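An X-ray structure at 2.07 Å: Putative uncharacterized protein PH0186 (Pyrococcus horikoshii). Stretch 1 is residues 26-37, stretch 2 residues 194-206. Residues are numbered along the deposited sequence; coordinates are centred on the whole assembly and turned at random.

Stretch 1, residues 26-37: GFPEGTTVLLTG
Stretch 2 194-206: IEEFIARGVIVLD

Two strands of one chain, 32-36 and 201-206, lie side by side as parallel neighbours in a sheet: their N-to-C directions differ by 19° and their axes approach to 4.4 Å. The register pairs V33 with G201, L34 with V202, L35 with I203 and T36 with V204, at CA-CA distances of 4.3, 4.7, 4.9 and 5.0 Å. Backbone angles are extended throughout, with phi from -143° at D206 to -90° at L34 and psi from 115° at L35 to 163° at D206.

Backbone hydrogen bonding follows the parallel pattern, in which alternate residues of each strand use both N and O. L34 N donates to G201 O (2.9 Å, 171°) and I203 N to L34 O (2.8 Å, 170°); T36 N then donates to I203 O (2.9 Å, 172°) and L205 N to T36 O (2.9 Å, 171°). At the entry, T32 O accepts from R200 N (2.9 Å, 144°) and, weakly, from G201 N (3.3 Å, 144°); R200, at -105/1, is not yet extended. T32 has chi1 m, and its CG2 lies 3.6 Å from I198 O and 4.4 Å from A199 CB. CA-H...O contacts supplement the ladder, among them V202 CA to L34 O (3.3 Å) and V33 CA to G201 O (3.4 Å).

Apolar packing divides between the sheet faces. On the face carrying V33, L35 and I203, the m,t rotamer of I203 brings CD1 to 3.5 Å from V33 CG1 (V33 chi1 t) and 3.8 Å from F27 CE1, meeting the F27 ring (chi1 m) at its edge. L35, t,p, sets its CD1 3.8 Å from both I203 CG2 and L205 CG; L205 is m,t. The long, branched I203, with 89 Å² covered, can thus touch V33, L35 and F27 together. G201 has no side chain here; an ideal CB would sit a tight 3.3 Å from V33 CG2.

The other face carries L34, T36, V202 and V204. L34, buried and also t,p, has 113 Å² covered by the second stretch, more than any other residue; its branched apolar chain fills the space between A199 and the 3-10 segment 195-197. Its CB lies 3.8 Å from A199 CB, an approach the small alanine leaves room for, and 4.3 Å from V202 CG2, while CD1 reaches E195 CB (3.8 Å) and CD2 reaches E196 N (3.9 Å). T36 (chi1 t) turns CG2 to V204 CG2 (4.0 Å) and V202 CG1 (4.1 Å), both valines being t; its OG1 is hydrogen-bonded elsewhere in the structure.

Local bonds shape the approaches. P28 to T31 forms a type II turn, with T31 N 3.1 Å and T31 OG1 2.5 Å from P28 O, both donating to it; G30, at 93/-8, suits glycine. At G37 (162/161), an ideal CB would clash with L205 O at 2.4 Å. Together the stretches bury 734 Å², both sides summed.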

# COMPACT_ATOMS: atom_id res chain seq x y z
N GLY C 26 -37.72 -7.38 9.61
CA GLY C 26 -37.37 -5.95 9.62
C GLY C 26 -36.27 -5.61 10.59
O GLY C 26 -35.76 -6.51 11.25
N PHE C 27 -35.87 -4.33 10.61
CA PHE C 27 -34.82 -3.86 11.50
C PHE C 27 -35.33 -3.72 12.95
O PHE C 27 -36.35 -3.05 13.17
CB PHE C 27 -34.31 -2.48 11.10
CG PHE C 27 -33.89 -2.35 9.68
CD1 PHE C 27 -32.72 -2.95 9.22
CD2 PHE C 27 -34.62 -1.55 8.81
CE1 PHE C 27 -32.29 -2.78 7.91
CE2 PHE C 27 -34.18 -1.39 7.46
CZ PHE C 27 -33.01 -2.03 7.03
N PRO C 28 -34.59 -4.25 13.94
CA PRO C 28 -34.93 -3.94 15.33
C PRO C 28 -35.06 -2.44 15.49
O PRO C 28 -34.17 -1.65 15.10
CB PRO C 28 -33.75 -4.48 16.15
CG PRO C 28 -33.07 -5.49 15.31
CD PRO C 28 -33.40 -5.14 13.84
N GLU C 29 -36.17 -2.03 16.09
CA GLU C 29 -36.42 -0.62 16.38
C GLU C 29 -35.26 0.02 17.13
O GLU C 29 -34.72 -0.54 18.07
CB GLU C 29 -37.78 -0.51 17.16
CG GLU C 29 -38.26 0.91 17.39
CD GLU C 29 -39.67 0.99 18.03
OE1 GLU C 29 -40.30 -0.07 18.31
OE2 GLU C 29 -40.15 2.14 18.23
N GLY C 30 -34.85 1.20 16.72
CA GLY C 30 -33.78 1.90 17.39
C GLY C 30 -32.37 1.63 16.81
O GLY C 30 -31.42 2.30 17.22
N THR C 31 -32.23 0.70 15.87
CA THR C 31 -30.87 0.32 15.32
C THR C 31 -30.29 1.39 14.38
O THR C 31 -31.01 1.96 13.60
CB THR C 31 -30.98 -0.95 14.46
OG1 THR C 31 -31.65 -1.97 15.17
CG2 THR C 31 -29.63 -1.57 14.22
N THR C 32 -28.99 1.64 14.44
CA THR C 32 -28.27 2.35 13.36
C THR C 32 -27.62 1.36 12.40
O THR C 32 -26.79 0.54 12.84
CB THR C 32 -27.24 3.20 13.98
OG1 THR C 32 -27.92 4.14 14.79
CG2 THR C 32 -26.44 4.07 12.88
N VAL C 33 -28.04 1.38 11.14
CA VAL C 33 -27.59 0.46 10.08
C VAL C 33 -26.70 1.22 9.13
O VAL C 33 -27.09 2.28 8.64
CB VAL C 33 -28.75 -0.07 9.30
CG1 VAL C 33 -28.32 -1.08 8.23
CG2 VAL C 33 -29.78 -0.75 10.28
N LEU C 34 -25.50 0.69 8.90
CA LEU C 34 -24.54 1.18 7.94
C LEU C 34 -24.83 0.46 6.66
O LEU C 34 -24.76 -0.77 6.56
CB LEU C 34 -23.10 0.90 8.39
CG LEU C 34 -22.06 1.58 7.49
CD1 LEU C 34 -22.07 3.11 7.61
CD2 LEU C 34 -20.68 1.04 7.73
N LEU C 35 -25.24 1.25 5.67
CA LEU C 35 -25.44 0.80 4.32
C LEU C 35 -24.17 1.24 3.50
O LEU C 35 -23.90 2.47 3.33
CB LEU C 35 -26.72 1.41 3.80
CG LEU C 35 -26.98 1.07 2.34
CD1 LEU C 35 -27.23 -0.45 2.16
CD2 LEU C 35 -28.12 1.85 1.81
N THR C 36 -23.41 0.26 3.02
CA THR C 36 -22.11 0.50 2.36
C THR C 36 -22.04 -0.20 1.00
O THR C 36 -22.73 -1.16 0.75
CB THR C 36 -20.95 0.11 3.31
OG1 THR C 36 -19.67 0.42 2.71
CG2 THR C 36 -20.90 -1.40 3.64
N GLY C 37 -21.25 0.37 0.11
CA GLY C 37 -21.07 -0.07 -1.24
C GLY C 37 -20.47 1.04 -2.09
O GLY C 37 -20.51 2.25 -1.74
N ILE C 194 -14.20 3.70 10.34
CA ILE C 194 -14.75 4.19 11.63
C ILE C 194 -16.28 4.00 11.66
O ILE C 194 -16.86 3.76 12.69
CB ILE C 194 -14.39 5.68 11.80
CG1 ILE C 194 -12.85 5.89 11.77
CG2 ILE C 194 -14.94 6.21 13.05
CD1 ILE C 194 -12.40 7.36 11.62
N GLU C 195 -16.91 4.20 10.50
CA GLU C 195 -18.34 4.22 10.39
C GLU C 195 -18.99 2.98 11.04
O GLU C 195 -20.05 3.10 11.65
CB GLU C 195 -18.72 4.28 8.90
CG GLU C 195 -18.29 5.54 8.19
CD GLU C 195 -16.97 5.39 7.42
OE1 GLU C 195 -15.95 5.12 8.07
OE2 GLU C 195 -17.00 5.48 6.17
N GLU C 196 -18.41 1.80 10.81
CA GLU C 196 -18.94 0.54 11.38
C GLU C 196 -18.93 0.47 12.92
O GLU C 196 -19.72 -0.29 13.51
CB GLU C 196 -18.14 -0.64 10.82
CG GLU C 196 -16.64 -0.53 11.04
CD GLU C 196 -15.86 0.02 9.85
OE1 GLU C 196 -16.21 1.06 9.25
OE2 GLU C 196 -14.81 -0.53 9.57
N PHE C 197 -18.07 1.24 13.58
CA PHE C 197 -18.09 1.33 15.03
C PHE C 197 -19.27 2.10 15.65
O PHE C 197 -19.38 2.12 16.88
CB PHE C 197 -16.76 1.88 15.57
CG PHE C 197 -15.61 0.99 15.27
CD1 PHE C 197 -15.35 -0.09 16.09
CD2 PHE C 197 -14.88 1.16 14.12
CE1 PHE C 197 -14.35 -0.95 15.79
CE2 PHE C 197 -13.85 0.31 13.81
CZ PHE C 197 -13.58 -0.74 14.63
N ILE C 198 -20.09 2.80 14.85
CA ILE C 198 -21.30 3.42 15.40
C ILE C 198 -22.56 2.76 14.87
O ILE C 198 -23.63 3.29 15.01
CB ILE C 198 -21.30 4.95 15.18
CG1 ILE C 198 -21.44 5.32 13.72
CG2 ILE C 198 -20.02 5.59 15.79
CD1 ILE C 198 -21.89 6.76 13.50
N ALA C 199 -22.44 1.60 14.27
CA ALA C 199 -23.59 0.92 13.69
C ALA C 199 -23.71 -0.48 14.25
O ALA C 199 -22.71 -1.12 14.53
CB ALA C 199 -23.46 0.89 12.19
N ARG C 200 -24.94 -0.92 14.50
CA ARG C 200 -25.20 -2.24 15.04
C ARG C 200 -25.75 -3.17 13.96
O ARG C 200 -26.07 -4.32 14.23
CB ARG C 200 -26.20 -2.16 16.23
CG ARG C 200 -25.88 -1.07 17.27
CD ARG C 200 -24.80 -1.40 18.34
NE ARG C 200 -24.52 -0.19 19.17
CZ ARG C 200 -25.32 0.32 20.14
NH1 ARG C 200 -26.48 -0.25 20.44
NH2 ARG C 200 -24.95 1.41 20.83
N GLY C 201 -25.88 -2.64 12.74
CA GLY C 201 -26.22 -3.40 11.54
C GLY C 201 -25.30 -2.96 10.39
O GLY C 201 -25.00 -1.77 10.33
N VAL C 202 -24.91 -3.88 9.49
CA VAL C 202 -24.20 -3.52 8.24
C VAL C 202 -24.74 -4.28 7.04
O VAL C 202 -24.85 -5.52 7.08
CB VAL C 202 -22.70 -3.82 8.34
CG1 VAL C 202 -22.00 -3.48 7.05
CG2 VAL C 202 -22.11 -3.09 9.51
N ILE C 203 -25.10 -3.54 6.01
CA ILE C 203 -25.60 -4.06 4.76
C ILE C 203 -24.63 -3.61 3.66
O ILE C 203 -24.35 -2.40 3.54
CB ILE C 203 -27.04 -3.49 4.46
CG1 ILE C 203 -27.99 -3.88 5.59
CG2 ILE C 203 -27.53 -4.09 3.17
CD1 ILE C 203 -29.28 -3.12 5.60
N VAL C 204 -24.19 -4.57 2.85
CA VAL C 204 -23.35 -4.32 1.68
C VAL C 204 -24.12 -4.48 0.39
O VAL C 204 -24.76 -5.48 0.18
CB VAL C 204 -22.13 -5.28 1.65
CG1 VAL C 204 -21.16 -4.95 0.50
CG2 VAL C 204 -21.44 -5.28 2.98
N LEU C 205 -24.04 -3.49 -0.46
CA LEU C 205 -24.52 -3.49 -1.81
C LEU C 205 -23.31 -3.57 -2.69
O LEU C 205 -22.37 -2.83 -2.50
CB LEU C 205 -25.24 -2.19 -2.11
CG LEU C 205 -26.47 -1.82 -1.28
CD1 LEU C 205 -27.29 -0.74 -1.94
CD2 LEU C 205 -27.35 -3.00 -1.00
N ASP C 206 -23.36 -4.43 -3.68
CA ASP C 206 -22.20 -4.70 -4.54
C ASP C 206 -22.67 -4.93 -5.99
O ASP C 206 -23.87 -5.14 -6.25
CB ASP C 206 -21.48 -5.96 -4.07
CG ASP C 206 -19.97 -5.91 -4.35
OD1 ASP C 206 -19.50 -4.91 -4.97
OD2 ASP C 206 -19.21 -6.84 -3.97